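Local coordinates for Lmo2241 protein (Listeria monocytogenes, PDB 4HAM) that probably binds DNA as a dimeric transcription regulator of the GntR family, through a winged helix-turn-helix domain, at residues 21-26 / 65-70; 17-22 / 56-61. All blocks are in the same frame, centred on the assembly; numbering follows the deposited sequence. Where two conformers were deposited one is given.

Both contacts are buried, lie about 8 Å apart between centres, and start from helix 15-29 of the winged helix-turn-helix domain. Contact 2 (17-22 with 56-61) sets that helix against helix 52-64 and is carried by apolar groups around one alanine. One turn further along, in contact 1 (21-26 with 65-70), the helix meets the chain as it leaves helix 52-64 for strand 68-71; here an isoleucine-valine touch lies beside a lysine-glutamine bond, and the second subunit reaches in. Apolar helix packing thus gives way to a mixed, partly polar contact at the dimer interface. The two join where Ile-68 CD1 packs on Tyr-59 O at 3.5 Å, and their segments overlap at Gln-21 and Lys-22.

Contact 1: residues 21-26 / 65-70; sequences QKIKEQ and QEVIIT
Lys-24 brings the end of its side chain across that of Gln-65 at about a right angle, with CE 3.3 Å from Gln-65 OE1 and the ammonium closer still. In the conformer described, one of two modelled, Lys-24 NZ donates a hydrogen bond of 2.7 Å to Gln-65 OE1, lying in the carbonyl plane on a lone pair, with a C=O...N angle of 143°. The lysine chain of this conformer runs straight from a chi1 of -171° as far as CD, then bends at chi3 (-67°), which turns CE and NZ to the amide. A weak bond of 3.3 Å from the same NZ to Gln-21 OE1 ties the ammonium back to its own helix. One water closes the polar cluster: it donates to Gln-21 OE1 at 2.7 Å and accepts from Gln-65 NE2 at 3.0 Å. With Glu-61 OE2 a further acceptor for NE2, both ends of the Gln-65 amide have partners, consistent with the modelled flip. The charge of Lys-24 is met by Asp-104 of the second subunit; Tyr-107 of that subunit packs on both Lys-24 and Val-67.

Beside this cluster the contact turns apolar. Ile-23 CG2 faces Val-67 CG1 at 4.4 Å, a loose touch, and Leu-62 of helix 52-64 packs against both residues. Glu-66, with positive phi, ends that helix in a Schellman motif, after which the chain turns by way of Val-67 into strand 68-71. What results is the passage from the helix to the first wing strand of a winged helix-turn-helix domain, packed on the domain's first helix.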
loop_
_atom_site.group_PDB
_atom_site.type_symbol
_atom_site.label_atom_id
_atom_site.label_comp_id
_atom_site.label_asym_id
_atom_site.label_seq_id
_atom_site.Cartn_x
_atom_site.Cartn_y
_atom_site.Cartn_z
ATOM N N GLN A 21 13.043 -2.642 2.004
ATOM C CA GLN A 21 12.578 -1.280 2.286
ATOM C C GLN A 21 13.556 -0.492 3.151
ATOM O O GLN A 21 13.677 0.717 2.997
ATOM C CB GLN A 21 11.169 -1.276 2.899
ATOM C CG GLN A 21 10.066 -1.803 1.955
ATOM C CD GLN A 21 9.816 -0.873 0.771
ATOM O OE1 GLN A 21 10.412 -1.029 -0.297
ATOM N NE2 GLN A 21 8.950 0.112 0.969
ATOM N N LYS A 22 14.267 -1.171 4.050
ATOM C CA LYS A 22 15.267 -0.495 4.868
ATOM C C LYS A 22 16.478 -0.050 4.038
ATOM O O LYS A 22 16.987 1.057 4.218
ATOM C CB LYS A 22 15.711 -1.390 6.023
ATOM C CG LYS A 22 14.675 -1.484 7.124
ATOM C CD LYS A 22 14.675 -0.220 8.001
ATOM C CE LYS A 22 13.693 -0.369 9.150
ATOM N NZ LYS A 22 13.738 0.774 10.110
ATOM N N ILE A 23 16.917 -0.907 3.124
ATOM C CA ILE A 23 18.004 -0.552 2.221
ATOM C C ILE A 23 17.614 0.643 1.354
ATOM O O ILE A 23 18.391 1.591 1.207
ATOM C CB ILE A 23 18.435 -1.734 1.346
ATOM C CG1 ILE A 23 19.047 -2.835 2.206
ATOM C CG2 ILE A 23 19.440 -1.269 0.277
ATOM C CD1 ILE A 23 20.203 -2.360 3.018
ATOM N N LYS A 24 16.408 0.595 0.795
ATOM C CA LYS A 24 15.883 1.703 -0.002
ATOM C C LYS A 24 15.861 3.019 0.794
ATOM O O LYS A 24 16.284 4.069 0.301
ATOM C CB LYS A 24 14.467 1.360 -0.487
ATOM C CG LYS A 24 13.896 2.343 -1.490
ATOM C CD LYS A 24 12.452 2.014 -1.887
ATOM C CE LYS A 24 12.344 0.713 -2.678
ATOM N NZ LYS A 24 10.958 0.461 -3.192
ATOM N N GLU A 25 15.360 2.950 2.024
ATOM C CA GLU A 25 15.276 4.121 2.907
ATOM C C GLU A 25 16.661 4.675 3.235
ATOM O O GLU A 25 16.860 5.886 3.306
ATOM C CB GLU A 25 14.538 3.761 4.212
ATOM C CG GLU A 25 14.127 4.986 5.037
ATOM C CD GLU A 25 13.553 4.613 6.398
ATOM O OE1 GLU A 25 13.339 3.405 6.654
ATOM O OE2 GLU A 25 13.304 5.529 7.201
ATOM N N GLN A 26 17.623 3.788 3.441
ATOM C CA GLN A 26 18.993 4.236 3.708
ATOM C C GLN A 26 19.616 4.932 2.504
ATOM O O GLN A 26 20.413 5.858 2.662
ATOM C CB GLN A 26 19.865 3.076 4.158
ATOM C CG GLN A 26 19.572 2.643 5.574
ATOM C CD GLN A 26 20.456 1.522 6.016
ATOM O OE1 GLN A 26 21.415 1.162 5.328
ATOM N NE2 GLN A 26 20.142 0.948 7.166
ATOM N N GLN A 65 14.518 -3.834 -8.714
ATOM C CA GLN A 65 14.060 -2.452 -8.621
ATOM C C GLN A 65 15.175 -1.479 -8.967
ATOM O O GLN A 65 14.971 -0.266 -8.933
ATOM C CB GLN A 65 13.506 -2.152 -7.216
ATOM C CG GLN A 65 12.211 -2.878 -6.899
ATOM C CD GLN A 65 11.581 -2.425 -5.588
ATOM O OE1 GLN A 65 11.625 -1.246 -5.232
ATOM N NE2 GLN A 65 11.001 -3.363 -4.863
ATOM N N GLU A 66 16.353 -2.025 -9.281
ATOM C CA GLU A 66 17.542 -1.250 -9.643
ATOM C C GLU A 66 18.065 -0.362 -8.512
ATOM O O GLU A 66 18.619 0.704 -8.740
ATOM C CB GLU A 66 17.325 -0.469 -10.951
ATOM C CG GLU A 66 16.908 -1.384 -12.101
ATOM C CD GLU A 66 17.066 -0.747 -13.472
ATOM O OE1 GLU A 66 17.265 0.485 -13.558
ATOM O OE2 GLU A 66 16.998 -1.490 -14.470
ATOM N N VAL A 67 17.912 -0.835 -7.283
ATOM C CA VAL A 67 18.459 -0.133 -6.136
ATOM C C VAL A 67 19.918 -0.527 -5.949
ATOM O O VAL A 67 20.748 0.295 -5.571
ATOM C CB VAL A 67 17.669 -0.477 -4.858
ATOM C CG1 VAL A 67 18.202 0.309 -3.658
ATOM C CG2 VAL A 67 16.188 -0.194 -5.062
ATOM N N ILE A 68 20.216 -1.801 -6.195
ATOM C CA ILE A 68 21.578 -2.316 -6.084
ATOM C C ILE A 68 21.991 -3.011 -7.380
ATOM O O ILE A 68 21.154 -3.292 -8.241
ATOM C CB ILE A 68 21.732 -3.314 -4.906
ATOM C CG1 ILE A 68 20.942 -4.603 -5.168
ATOM C CG2 ILE A 68 21.317 -2.673 -3.573
ATOM C CD1 ILE A 68 21.070 -5.653 -4.045
ATOM N N ILE A 69 23.286 -3.278 -7.509
ATOM C CA ILE A 69 23.836 -3.963 -8.674
ATOM C C ILE A 69 24.882 -4.971 -8.199
ATOM O O ILE A 69 25.703 -4.669 -7.340
ATOM C CB ILE A 69 24.467 -2.949 -9.680
ATOM C CG1 ILE A 69 25.024 -3.666 -10.909
ATOM C CG2 ILE A 69 25.545 -2.095 -9.007
ATOM C CD1 ILE A 69 23.959 -4.209 -11.834
ATOM N N THR A 70 24.850 -6.177 -8.755
ATOM C CA THR A 70 25.817 -7.199 -8.379
ATOM C C THR A 70 26.831 -7.411 -9.496
ATOM O O THR A 70 26.462 -7.614 -10.651
ATOM C CB THR A 70 25.129 -8.541 -8.034
ATOM O OG1 THR A 70 24.296 -8.363 -6.883
ATOM C CG2 THR A 70 26.161 -9.620 -7.730
HETATM O O HOH W 1 9.748 -2.836 -2.192
#

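Contact 2: residues 17-22 / 56-61; sequences EQIVQK and SKAYQE
Ile-19 and Val-20 both point their side chains at Ala-58, whose small CB lets two helices of the winged helix-turn-helix domain come close. Helix 52-64 follows helix 41-48 and is, by its place in this fold, the probable recognition helix; helix 15-29 is the first of the domain. Their short segments run in broadly the same direction, crossing at -45° with axes 8.4 Å apart.

Ile-19 meets the alanine with its methyl branch: CG2 lies 3.5 Å from Ala-58 CB, and the branch carbon CB of Ile-19 is near as well. A chi1 of -65° puts this CG2, anti to the backbone N, against the alanine methyl. Phe-44 of helix 41-48 also packs on Ile-19, so the isoleucine belongs to the core shared by all three helices.

Val-20 makes the other half of the contact with CG2, the methyl beside its backbone N. This single methyl serves both Ala-58 and Glu-61, one turn apart on the facing helix: it is 4.0 Å from Ala-58 CB and 3.8 Å from Glu-61 CB. Glu-61 thus offers the aliphatic base of its chain, and the bend at chi2 (60°) turns the carboxylate off the line of the chain, where Gln-65 is its hydrogen-bond partner and Arg-64 forms a salt bridge with OE1. Between the two touches on Val-20, the backbone of helix 52-64 is itself approached, Ala-58 O lying 3.5 Å from Val-20 CG2.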
loop_
_atom_site.group_PDB
_atom_site.type_symbol
_atom_site.label_atom_id
_atom_site.label_comp_id
_atom_site.label_asym_id
_atom_site.label_seq_id
_atom_site.Cartn_x
_atom_site.Cartn_y
_atom_site.Cartn_z
ATOM N N GLU A 17 11.008 -8.286 2.569
ATOM C CA GLU A 17 10.499 -6.980 2.174
ATOM C C GLU A 17 10.976 -5.882 3.119
ATOM O O GLU A 17 11.229 -4.752 2.698
ATOM C CB GLU A 17 8.967 -6.998 2.095
ATOM C CG GLU A 17 8.369 -5.685 1.630
ATOM C CD GLU A 17 6.914 -5.797 1.244
ATOM O OE1 GLU A 17 6.284 -6.822 1.582
ATOM O OE2 GLU A 17 6.397 -4.863 0.595
ATOM N N GLN A 18 11.095 -6.214 4.401
ATOM C CA GLN A 18 11.605 -5.271 5.386
ATOM C C GLN A 18 13.036 -4.895 5.025
ATOM O O GLN A 18 13.417 -3.717 5.080
ATOM C CB GLN A 18 11.526 -5.874 6.796
ATOM C CG GLN A 18 10.104 -5.991 7.299
ATOM C CD GLN A 18 10.023 -6.482 8.731
ATOM O OE1 GLN A 18 10.726 -5.981 9.606
ATOM N NE2 GLN A 18 9.164 -7.468 8.973
ATOM N N ILE A 19 13.817 -5.900 4.625
ATOM C CA ILE A 19 15.195 -5.672 4.189
ATOM C C ILE A 19 15.241 -4.796 2.955
ATOM O O ILE A 19 16.021 -3.843 2.899
ATOM C CB ILE A 19 15.914 -6.998 3.916
ATOM C CG1 ILE A 19 16.033 -7.781 5.234
ATOM C CG2 ILE A 19 17.299 -6.755 3.316
ATOM C CD1 ILE A 19 16.599 -9.182 5.043
ATOM N N VAL A 20 14.410 -5.117 1.965
ATOM C CA VAL A 20 14.334 -4.286 0.759
ATOM C C VAL A 20 14.028 -2.832 1.136
ATOM O O VAL A 20 14.684 -1.896 0.672
ATOM C CB VAL A 20 13.242 -4.785 -0.209
ATOM C CG1 VAL A 20 13.023 -3.772 -1.359
ATOM C CG2 VAL A 20 13.603 -6.166 -0.746
ATOM N N GLN A 21 13.043 -2.642 2.004
ATOM C CA GLN A 21 12.578 -1.280 2.286
ATOM C C GLN A 21 13.556 -0.492 3.151
ATOM O O GLN A 21 13.677 0.717 2.997
ATOM C CB GLN A 21 11.169 -1.276 2.899
ATOM C CG GLN A 21 10.066 -1.803 1.955
ATOM C CD GLN A 21 9.816 -0.873 0.771
ATOM O OE1 GLN A 21 10.412 -1.029 -0.297
ATOM N NE2 GLN A 21 8.950 0.112 0.969
ATOM N N LYS A 22 14.267 -1.171 4.050
ATOM C CA LYS A 22 15.267 -0.495 4.868
ATOM C C LYS A 22 16.478 -0.050 4.038
ATOM O O LYS A 22 16.987 1.057 4.218
ATOM C CB LYS A 22 15.711 -1.390 6.023
ATOM C CG LYS A 22 14.675 -1.484 7.124
ATOM C CD LYS A 22 14.675 -0.220 8.001
ATOM C CE LYS A 22 13.693 -0.369 9.150
ATOM N NZ LYS A 22 13.738 0.774 10.110
ATOM N N SER A 56 18.970 -13.349 0.234
ATOM C CA SER A 56 19.118 -13.488 -1.208
ATOM C C SER A 56 17.862 -12.992 -1.926
ATOM O O SER A 56 17.934 -12.301 -2.947
ATOM C CB SER A 56 19.405 -14.942 -1.567
ATOM O OG SER A 56 19.397 -15.124 -2.970
ATOM N N LYS A 57 16.707 -13.323 -1.364
ATOM C CA LYS A 57 15.425 -12.902 -1.916
ATOM C C LYS A 57 15.303 -11.369 -1.911
ATOM O O LYS A 57 14.843 -10.761 -2.881
ATOM C CB LYS A 57 14.309 -13.554 -1.106
ATOM C CG LYS A 57 12.913 -13.405 -1.669
ATOM C CD LYS A 57 11.980 -14.435 -1.025
ATOM C CE LYS A 57 10.515 -14.040 -1.187
ATOM N NZ LYS A 57 10.289 -13.367 -2.494
ATOM N N ALA A 58 15.729 -10.750 -0.811
ATOM C CA ALA A 58 15.721 -9.303 -0.694
ATOM C C ALA A 58 16.665 -8.645 -1.698
ATOM O O ALA A 58 16.311 -7.655 -2.332
ATOM C CB ALA A 58 16.108 -8.885 0.740
ATOM N N TYR A 59 17.867 -9.185 -1.824
ATOM C CA TYR A 59 18.832 -8.628 -2.778
ATOM C C TYR A 59 18.362 -8.775 -4.222
ATOM O O TYR A 59 18.606 -7.898 -5.057
ATOM C CB TYR A 59 20.204 -9.285 -2.607
ATOM C CG TYR A 59 21.079 -8.643 -1.531
ATOM C CD1 TYR A 59 22.461 -8.605 -1.678
ATOM C CD2 TYR A 59 20.524 -8.092 -0.376
ATOM C CE1 TYR A 59 23.273 -8.038 -0.715
ATOM C CE2 TYR A 59 21.336 -7.517 0.605
ATOM C CZ TYR A 59 22.714 -7.495 0.420
ATOM O OH TYR A 59 23.545 -6.929 1.362
ATOM N N GLN A 60 17.723 -9.898 -4.533
ATOM C CA GLN A 60 17.139 -10.077 -5.870
ATOM C C GLN A 60 16.074 -9.021 -6.160
ATOM O O GLN A 60 15.992 -8.477 -7.269
ATOM C CB GLN A 60 16.523 -11.468 -6.022
ATOM C CG GLN A 60 17.537 -12.577 -6.128
ATOM C CD GLN A 60 16.893 -13.935 -6.352
ATOM O OE1 GLN A 60 15.749 -14.026 -6.801
ATOM N NE2 GLN A 60 17.623 -14.998 -6.026
ATOM N N GLU A 61 15.251 -8.735 -5.160
ATOM C CA GLU A 61 14.198 -7.736 -5.314
ATOM C C GLU A 61 14.792 -6.324 -5.416
ATOM O O GLU A 61 14.351 -5.511 -6.236
ATOM C CB GLU A 61 13.182 -7.836 -4.173
ATOM C CG GLU A 61 12.053 -6.810 -4.255
ATOM C CD GLU A 61 11.234 -6.927 -5.539
ATOM O OE1 GLU A 61 11.132 -8.046 -6.109
ATOM O OE2 GLU A 61 10.681 -5.892 -5.979
#